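Local coordinates for protein endoglucanase (Mytilus edulis, PDB 1WC2) that hydrolyses internal beta-1,4-glucosidic linkages of cellulose and related beta-glucans, and also shows expansin activity, at residues N44-Y56 and L129-M143. Numbering follows the deposited sequence. Where two conformers were deposited one is given.
Sequences NAGSFVAAASQMY and LHLDLENGRSQVTGM
A51 and D132 form the central hydrogen-bonded antiparallel pair, a worked example of how a double-psi beta-barrel builds a catalytic residue into its wall. Their amides exchange two bonds, each 2.9 Å from N of one to O of the other. E134 N to V49 O and S53 N to H130 O carry the ladder to both sides, and S53 OG extends it by accepting H130 N at 3.2 Å; the serine's chi1 of 50° turns its hydroxyl back to that amide.

Beyond the strands, the single NE2 of Q139 donates to two carbonyls, A45 O at 2.9 Å and S47 O at 3.0 Å, reaching each from above its carbonyl plane. Its OE1 accepts R137 N, which tells the amide oxygen from the nitrogen. Water 1 bridges A45 O and E134 OE2.

Apolar packing gathers on the face of A50, A52, L131 and L133, where L131 CD2 lies 3.9 Å from A52 CB. Where strand 49-53 gives way to a helix, L129 CD1 presses on Y56 CB and CG. The F48 ring turns its edge to Q139 O while CZ meets M143 CE at 4.0 Å, and M143 SD makes an oblique Met-aromatic contact, 5.2 Å from the ring centroid.

The other face carries A51 and D132, probably the proton donor, as in related enzymes. In one modelled conformer of each, H130 NE2 donates to D132 OD1 at 3.0 Å, the oxygen lying in the plane of the imidazole, whose ND1 is bonded to S18. E134 OE2 is bonded to H23 ND1, and its OE1 to the backbone N of D24, the likely nucleophile. Strand 129-134 runs parallel to strand 14-22 on its other side, while strand 49-53 continues the sheet into strand 94-100.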
ATOM      1  N   ASN A  44     -14.501  -3.250  -0.660  1.00 10.29           N
ATOM      2  CA  ASN A  44     -13.084  -3.327  -0.293  1.00  9.63           C
ATOM      3  C   ASN A  44     -12.378  -4.525  -0.964  1.00  9.49           C
ATOM      4  O   ASN A  44     -11.238  -4.422  -1.409  1.00  9.75           O
ATOM      5  CB  ASN A  44     -12.855  -3.483   1.231  1.00 10.19           C
ATOM      6  CG  ASN A  44     -13.590  -2.465   2.097  1.00 10.16           C
ATOM      7  OD1 ASN A  44     -14.777  -2.206   1.919  1.00 11.40           O
ATOM      8  ND2 ASN A  44     -12.902  -1.966   3.124  1.00 11.19           N
ATOM      9  N   ALA A  45     -13.048  -5.673  -0.991  1.00  9.97           N
ATOM     10  CA  ALA A  45     -12.392  -6.927  -1.369  1.00  9.82           C
ATOM     11  C   ALA A  45     -11.841  -6.939  -2.793  1.00  9.48           C
ATOM     12  O   ALA A  45     -10.821  -7.587  -3.053  1.00  9.47           O
ATOM     13  CB  ALA A  45     -13.347  -8.117  -1.173  1.00  9.96           C
ATOM     14  N   GLY A  46     -12.526  -6.238  -3.709  1.00  9.07           N
ATOM     15  CA  GLY A  46     -12.175  -6.239  -5.111  1.00  9.27           C
ATOM     16  C   GLY A  46     -11.478  -4.959  -5.544  1.00  8.60           C
ATOM     17  O   GLY A  46     -11.169  -4.812  -6.721  1.00 10.37           O
ATOM     18  N   SER A  47     -11.217  -4.028  -4.617  1.00  8.25           N
ATOM     19  CA  SER A  47     -10.577  -2.746  -4.953  1.00  7.83           C
ATOM     20  C   SER A  47      -9.057  -2.797  -4.846  1.00  7.21           C
ATOM     21  O   SER A  47      -8.494  -3.728  -4.260  1.00  7.86           O
ATOM     22  CB  SER A  47     -11.083  -1.658  -4.011  1.00  8.62           C
ATOM     23  OG  SER A  47     -12.425  -1.320  -4.314  1.00 10.77           O
ATOM     24  N   PHE A  48      -8.407  -1.796  -5.445  1.00  6.92           N
ATOM     25  CA  PHE A  48      -6.986  -1.539  -5.260  1.00  6.72           C
ATOM     26  C   PHE A  48      -6.829  -0.733  -3.960  1.00  6.69           C
ATOM     27  O   PHE A  48      -6.934   0.503  -3.937  1.00  6.90           O
ATOM     28  CB  PHE A  48      -6.393  -0.808  -6.471  1.00  6.89           C
ATOM     29  CG  PHE A  48      -6.214  -1.680  -7.710  1.00  7.50           C
ATOM     30  CD1 PHE A  48      -6.542  -1.188  -8.968  1.00  9.02           C
ATOM     31  CD2 PHE A  48      -5.657  -2.960  -7.624  1.00  8.59           C
ATOM     32  CE1 PHE A  48      -6.353  -1.970 -10.120  1.00  9.01           C
ATOM     33  CE2 PHE A  48      -5.469  -3.733  -8.777  1.00  9.39           C
ATOM     34  CZ  PHE A  48      -5.807  -3.225 -10.021  1.00  9.83           C
ATOM     35  N   VAL A  49      -6.636  -1.480  -2.871  1.00  6.76           N
ATOM     36  CA  VAL A  49      -6.432  -0.932  -1.537  1.00  6.97           C
ATOM     37  C   VAL A  49      -5.196  -1.551  -0.906  1.00  6.37           C
ATOM     38  O   VAL A  49      -4.732  -2.614  -1.326  1.00  6.91           O
ATOM     39  CB  VAL A  49      -7.690  -1.119  -0.633  1.00  7.48           C
ATOM     40  CG1 VAL A  49      -8.871  -0.317  -1.202  1.00  8.25           C
ATOM     41  CG2 VAL A  49      -8.050  -2.600  -0.441  1.00  8.40           C
ATOM     42  N   ALA A  50      -4.684  -0.870   0.114  1.00  6.61           N
ATOM     43  CA  ALA A  50      -3.407  -1.228   0.717  1.00  6.76           C
ATOM     44  C   ALA A  50      -3.385  -1.000   2.218  1.00  6.14           C
ATOM     45  O   ALA A  50      -4.100  -0.152   2.752  1.00  6.17           O
ATOM     46  CB  ALA A  50      -2.293  -0.426   0.079  1.00  7.05           C
ATOM     47  N   ALA A  51      -2.518  -1.752   2.884  1.00  6.04           N
ATOM     48  CA  ALA A  51      -2.116  -1.497   4.259  1.00  5.88           C
ATOM     49  C   ALA A  51      -0.736  -0.844   4.228  1.00  5.69           C
ATOM     50  O   ALA A  51       0.205  -1.404   3.662  1.00  6.64           O
ATOM     51  CB  ALA A  51      -2.084  -2.797   5.057  1.00  6.42           C
ATOM     52  N   ALA A  52      -0.607   0.346   4.814  1.00  5.60           N
ATOM     53  CA  ALA A  52       0.671   1.068   4.832  1.00  5.63           C
ATOM     54  C   ALA A  52       1.497   0.743   6.074  1.00  4.84           C
ATOM     55  O   ALA A  52       0.966   0.654   7.183  1.00  5.40           O
ATOM     56  CB  ALA A  52       0.431   2.577   4.771  1.00  6.28           C
ATOM     57  N   SER A  53       2.804   0.611   5.885  1.00  5.05           N
ATOM     58  CA  SER A  53       3.736   0.431   6.979  1.00  4.97           C
ATOM     59  C   SER A  53       3.502   1.512   8.054  1.00  5.05           C
ATOM     60  O   SER A  53       3.167   2.671   7.744  1.00  5.12           O
ATOM     61  CB  SER A  53       5.178   0.422   6.442  1.00  4.96           C
ATOM     62  OG  SER A  53       5.455   1.531   5.592  1.00  5.27           O
ATOM     63  N   GLN A  54       3.682   1.122   9.323  1.00  5.02           N
ATOM     64  CA  GLN A  54       3.230   1.914  10.473  1.00  5.08           C
ATOM     65  C   GLN A  54       3.589   3.394  10.425  1.00  5.19           C
ATOM     66  O   GLN A  54       2.712   4.242  10.606  1.00  5.67           O
ATOM     67  CB  GLN A  54       3.768   1.303  11.781  1.00  5.50           C
ATOM     68  CG  GLN A  54       3.510   2.177  13.042  1.00  6.40           C
ATOM     69  CD  GLN A  54       2.032   2.251  13.455  1.00  6.46           C
ATOM     70  OE1 GLN A  54       1.500   1.287  14.023  1.00  6.89           O
ATOM     71  NE2 GLN A  54       1.375   3.385  13.189  1.00  7.29           N
ATOM     72  N   MET A  55       4.858   3.729  10.255  1.00  5.32           N
ATOM     73  CA  MET A  55       5.224   5.145  10.377  1.00  6.04           C
ATOM     74  C   MET A  55       4.654   6.008   9.243  1.00  5.53           C
ATOM     75  O   MET A  55       4.414   7.205   9.439  1.00  6.66           O
ATOM     76  CB  MET A  55       6.742   5.309  10.453  0.50  6.17           C
ATOM     77  CG  MET A  55       7.311   5.076  11.830  0.50  7.19           C
ATOM     78  SD  MET A  55       6.795   6.376  12.970  0.50  9.60           S
ATOM     79  CE  MET A  55       7.367   7.682  12.394  0.50  4.21           C
ATOM     80  N   TYR A  56       4.399   5.411   8.076  1.00  5.58           N
ATOM     81  CA  TYR A  56       3.664   6.115   7.023  1.00  5.62           C
ATOM     82  C   TYR A  56       2.159   6.199   7.301  1.00  5.77           C
ATOM     83  O   TYR A  56       1.527   7.247   7.088  1.00  6.47           O
ATOM     84  CB  TYR A  56       3.918   5.515   5.619  1.00  5.63           C
ATOM     85  CG  TYR A  56       3.457   6.497   4.550  1.00  5.68           C
ATOM     86  CD1 TYR A  56       4.260   7.583   4.192  1.00  6.45           C
ATOM     87  CD2 TYR A  56       2.188   6.418   3.968  1.00  5.99           C
ATOM     88  CE1 TYR A  56       3.834   8.541   3.286  1.00  7.42           C
ATOM     89  CE2 TYR A  56       1.752   7.380   3.043  1.00  6.86           C
ATOM     90  CZ  TYR A  56       2.590   8.437   2.712  1.00  6.89           C
ATOM     91  OH  TYR A  56       2.187   9.421   1.821  1.00  7.97           O
ATOM     92  N   LEU A 129       9.236   3.113   2.381  1.00  5.74           N
ATOM     93  CA  LEU A 129       7.792   2.845   2.445  1.00  5.64           C
ATOM     94  C   LEU A 129       7.555   1.393   2.022  1.00  5.49           C
ATOM     95  O   LEU A 129       8.230   0.891   1.114  1.00  5.72           O
ATOM     96  CB  LEU A 129       7.025   3.791   1.500  1.00  5.98           C
ATOM     97  CG  LEU A 129       5.511   3.568   1.373  1.00  6.49           C
ATOM     98  CD1 LEU A 129       4.796   3.779   2.704  1.00  7.13           C
ATOM     99  CD2 LEU A 129       4.931   4.490   0.298  1.00  7.68           C
ATOM    100  N   HIS A 130       6.594   0.738   2.684  1.00  5.59           N
ATOM    101  CA  HIS A 130       6.109  -0.571   2.272  1.00  5.70           C
ATOM    102  C   HIS A 130       4.584  -0.570   2.230  1.00  5.90           C
ATOM    103  O   HIS A 130       3.950  -0.048   3.148  1.00  5.91           O
ATOM    104  CB  HIS A 130       6.594  -1.681   3.217  1.00  5.70           C
ATOM    105  CG  HIS A 130       6.192  -3.046   2.792  0.85  5.49           C
ATOM    106  ND1 HIS A 130       6.926  -3.766   1.873  0.85  5.56           N
ATOM    107  CD2 HIS A 130       5.102  -3.796   3.096  0.85  6.04           C
ATOM    108  CE1 HIS A 130       6.307  -4.913   1.643  0.85  6.27           C
ATOM    109  NE2 HIS A 130       5.203  -4.959   2.375  0.85  6.64           N
ATOM    110  N   LEU A 131       4.011  -1.161   1.177  1.00  5.88           N
ATOM    111  CA  LEU A 131       2.561  -1.349   1.089  1.00  6.35           C
ATOM    112  C   LEU A 131       2.230  -2.833   0.938  1.00  6.23           C
ATOM    113  O   LEU A 131       2.764  -3.510   0.055  1.00  7.08           O
ATOM    114  CB  LEU A 131       1.974  -0.585  -0.099  1.00  6.99           C
ATOM    115  CG  LEU A 131       2.075   0.945  -0.072  1.00  7.47           C
ATOM    116  CD1 LEU A 131       1.359   1.502  -1.293  1.00 10.14           C
ATOM    117  CD2 LEU A 131       1.494   1.581   1.188  1.00  7.64           C
ATOM    118  N   ASP A 132       1.359  -3.338   1.806  1.00  6.09           N
ATOM    119  CA  ASP A 132       0.734  -4.637   1.596  1.00  6.37           C
ATOM    120  C   ASP A 132      -0.471  -4.374   0.691  0.65  6.00           C
ATOM    121  O   ASP A 132      -1.290  -3.503   0.985  0.65  6.03           O
ATOM    122  CB  ASP A 132       0.284  -5.318   2.906  0.65  7.40           C
ATOM    123  CG  ASP A 132       1.426  -5.965   3.712  0.65  7.49           C
ATOM    124  OD1 ASP A 132       2.570  -6.078   3.237  0.65  7.71           O
ATOM    125  OD2 ASP A 132       1.215  -6.390   4.872  0.65 11.59           O
ATOM    126  N   LEU A 133      -0.547  -5.083  -0.431  1.00  6.32           N
ATOM    127  CA  LEU A 133      -1.587  -4.864  -1.431  1.00  6.73           C
ATOM    128  C   LEU A 133      -2.650  -5.958  -1.351  1.00  7.02           C
ATOM    129  O   LEU A 133      -2.343  -7.141  -1.482  1.00  7.58           O
ATOM    130  CB  LEU A 133      -0.976  -4.864  -2.845  1.00  6.97           C
ATOM    131  CG  LEU A 133       0.260  -3.971  -3.070  1.00  7.54           C
ATOM    132  CD1 LEU A 133       0.776  -4.104  -4.501  1.00  9.13           C
ATOM    133  CD2 LEU A 133      -0.054  -2.536  -2.734  1.00  8.76           C
ATOM    134  N   GLU A 134      -3.902  -5.567  -1.147  1.00  7.13           N
ATOM    135  CA  GLU A 134      -4.964  -6.564  -1.102  1.00  7.57           C
ATOM    136  C   GLU A 134      -5.049  -7.348  -2.414  1.00  7.75           C
ATOM    137  O   GLU A 134      -5.140  -6.757  -3.495  1.00  7.53           O
ATOM    138  CB  GLU A 134      -6.296  -5.905  -0.776  1.00  7.88           C
ATOM    139  CG  GLU A 134      -7.485  -6.866  -0.752  1.00  8.17           C
ATOM    140  CD  GLU A 134      -7.359  -8.025   0.255  1.00  8.36           C
ATOM    141  OE1 GLU A 134      -6.953  -7.785   1.420  1.00  9.18           O
ATOM    142  OE2 GLU A 134      -7.658  -9.185  -0.110  1.00  9.54           O
ATOM    143  N   ASN A 135      -5.060  -8.682  -2.304  1.00  7.79           N
ATOM    144  CA  ASN A 135      -4.980  -9.587  -3.461  1.00  8.22           C
ATOM    145  C   ASN A 135      -5.858 -10.837  -3.341  1.00  8.44           C
ATOM    146  O   ASN A 135      -5.674 -11.813  -4.081  1.00  9.20           O
ATOM    147  CB  ASN A 135      -3.536 -10.003  -3.738  1.00  8.45           C
ATOM    148  CG  ASN A 135      -3.370 -10.643  -5.118  1.00  8.45           C
ATOM    149  OD1 ASN A 135      -3.801 -10.073  -6.128  1.00  8.61           O
ATOM    150  ND2 ASN A 135      -2.762 -11.827  -5.165  1.00  9.78           N
ATOM    151  N   GLY A 136      -6.821 -10.786  -2.431  1.00  8.65           N
ATOM    152  CA  GLY A 136      -7.679 -11.943  -2.205  1.00  9.08           C
ATOM    153  C   GLY A 136      -8.516 -12.331  -3.418  1.00  9.47           C
ATOM    154  O   GLY A 136      -8.974 -13.473  -3.514  1.00 11.19           O
ATOM    155  N   ARG A 137      -8.726 -11.390  -4.348  1.00  8.95           N
ATOM    156  CA  ARG A 137      -9.453 -11.651  -5.591  1.00  9.36           C
ATOM    157  C   ARG A 137      -8.533 -11.607  -6.816  1.00  9.42           C
ATOM    158  O   ARG A 137      -9.001 -11.490  -7.948  1.00  9.44           O
ATOM    159  CB  ARG A 137     -10.641 -10.686  -5.709  1.00  9.66           C
ATOM    160  CG  ARG A 137     -11.701 -10.963  -4.642  1.00 10.73           C
ATOM    161  CD  ARG A 137     -12.827  -9.974  -4.619  1.00 10.46           C
ATOM    162  NE  ARG A 137     -13.683 -10.085  -5.803  1.00 11.26           N
ATOM    163  CZ  ARG A 137     -14.703 -10.930  -5.942  1.00 11.42           C
ATOM    164  NH1 ARG A 137     -15.026 -11.769  -4.975  1.00 12.17           N
ATOM    165  NH2 ARG A 137     -15.409 -10.926  -7.064  1.00 11.09           N
ATOM    166  N   SER A 138      -7.220 -11.713  -6.568  1.00  9.21           N
ATOM    167  CA  SER A 138      -6.192 -11.737  -7.603  1.00  9.46           C
ATOM    168  C   SER A 138      -6.167 -10.449  -8.439  1.00  8.61           C
ATOM    169  O   SER A 138      -5.689 -10.447  -9.575  1.00  9.67           O
ATOM    170  CB  SER A 138      -6.322 -12.994  -8.492  1.00  9.58           C
ATOM    171  OG  SER A 138      -6.168 -14.181  -7.725  1.00 11.05           O
ATOM    172  N   GLN A 139      -6.617  -9.345  -7.850  1.00  8.57           N
ATOM    173  CA  GLN A 139      -6.580  -8.073  -8.575  1.00  8.62           C
ATOM    174  C   GLN A 139      -5.147  -7.623  -8.904  1.00  8.42           C
ATOM    175  O   GLN A 139      -4.914  -6.932  -9.909  1.00  8.65           O
ATOM    176  CB  GLN A 139      -7.343  -6.974  -7.836  1.00  8.51           C
ATOM    177  CG  GLN A 139      -6.923  -6.695  -6.374  1.00  8.71           C
ATOM    178  CD  GLN A 139      -7.782  -7.458  -5.360  1.00  8.61           C
ATOM    179  OE1 GLN A 139      -7.799  -8.693  -5.347  1.00  8.84           O
ATOM    180  NE2 GLN A 139      -8.506  -6.726  -4.529  1.00  8.03           N
ATOM    181  N   VAL A 140      -4.191  -7.993  -8.053  1.00  8.00           N
ATOM    182  CA  VAL A 140      -2.791  -7.630  -8.273  1.00  8.18           C
ATOM    183  C   VAL A 140      -2.041  -8.720  -9.050  1.00  8.36           C
ATOM    184  O   VAL A 140      -1.429  -8.433 -10.065  1.00  8.87           O
ATOM    185  CB  VAL A 140      -2.072  -7.246  -6.952  1.00  8.43           C
ATOM    186  CG1 VAL A 140      -0.623  -6.837  -7.214  1.00  8.33           C
ATOM    187  CG2 VAL A 140      -2.823  -6.106  -6.254  1.00  8.95           C
ATOM    188  N   THR A 141      -2.102  -9.984  -8.611  1.00  8.75           N
ATOM    189  CA  THR A 141      -1.405 -11.053  -9.343  1.00  9.65           C
ATOM    190  C   THR A 141      -2.001 -11.306 -10.735  1.00  9.35           C
ATOM    191  O   THR A 141      -1.293 -11.785 -11.608  1.00 10.52           O
ATOM    192  CB  THR A 141      -1.360 -12.365  -8.572  1.00 10.28           C
ATOM    193  OG1 THR A 141      -2.645 -12.638  -7.996  1.00 10.41           O
ATOM    194  CG2 THR A 141      -0.364 -12.293  -7.404  1.00 11.22           C
ATOM    195  N   GLY A 142      -3.269 -10.950 -10.958  1.00  9.33           N
ATOM    196  CA  GLY A 142      -3.877 -11.058 -12.276  1.00  9.64           C
ATOM    197  C   GLY A 142      -3.183 -10.192 -13.320  1.00  9.58           C
ATOM    198  O   GLY A 142      -3.243 -10.496 -14.520  1.00  9.65           O
ATOM    199  N   MET A 143      -2.534  -9.105 -12.865  1.00  9.59           N
ATOM    200  CA  MET A 143      -1.729  -8.233 -13.724  1.00  9.86           C
ATOM    201  C   MET A 143      -0.280  -8.697 -13.872  1.00 10.12           C
ATOM    202  O   MET A 143       0.531  -8.005 -14.475  1.00 10.65           O
ATOM    203  CB  MET A 143      -1.654  -6.821 -13.142  1.00 10.22           C
ATOM    204  CG  MET A 143      -2.960  -6.154 -12.897  1.00 10.77           C
ATOM    205  SD  MET A 143      -2.771  -4.404 -12.448  1.00 11.61           S
ATOM    206  CE  MET A 143      -2.067  -4.491 -10.789  1.00 12.18           C
TER
HETATM  207  O   HOH W   1      -9.960  -9.739  -1.609  1.00 12.38           O
HETATM  208  O   HOH W   2      -5.059  -3.960  -3.969  1.00  9.65           O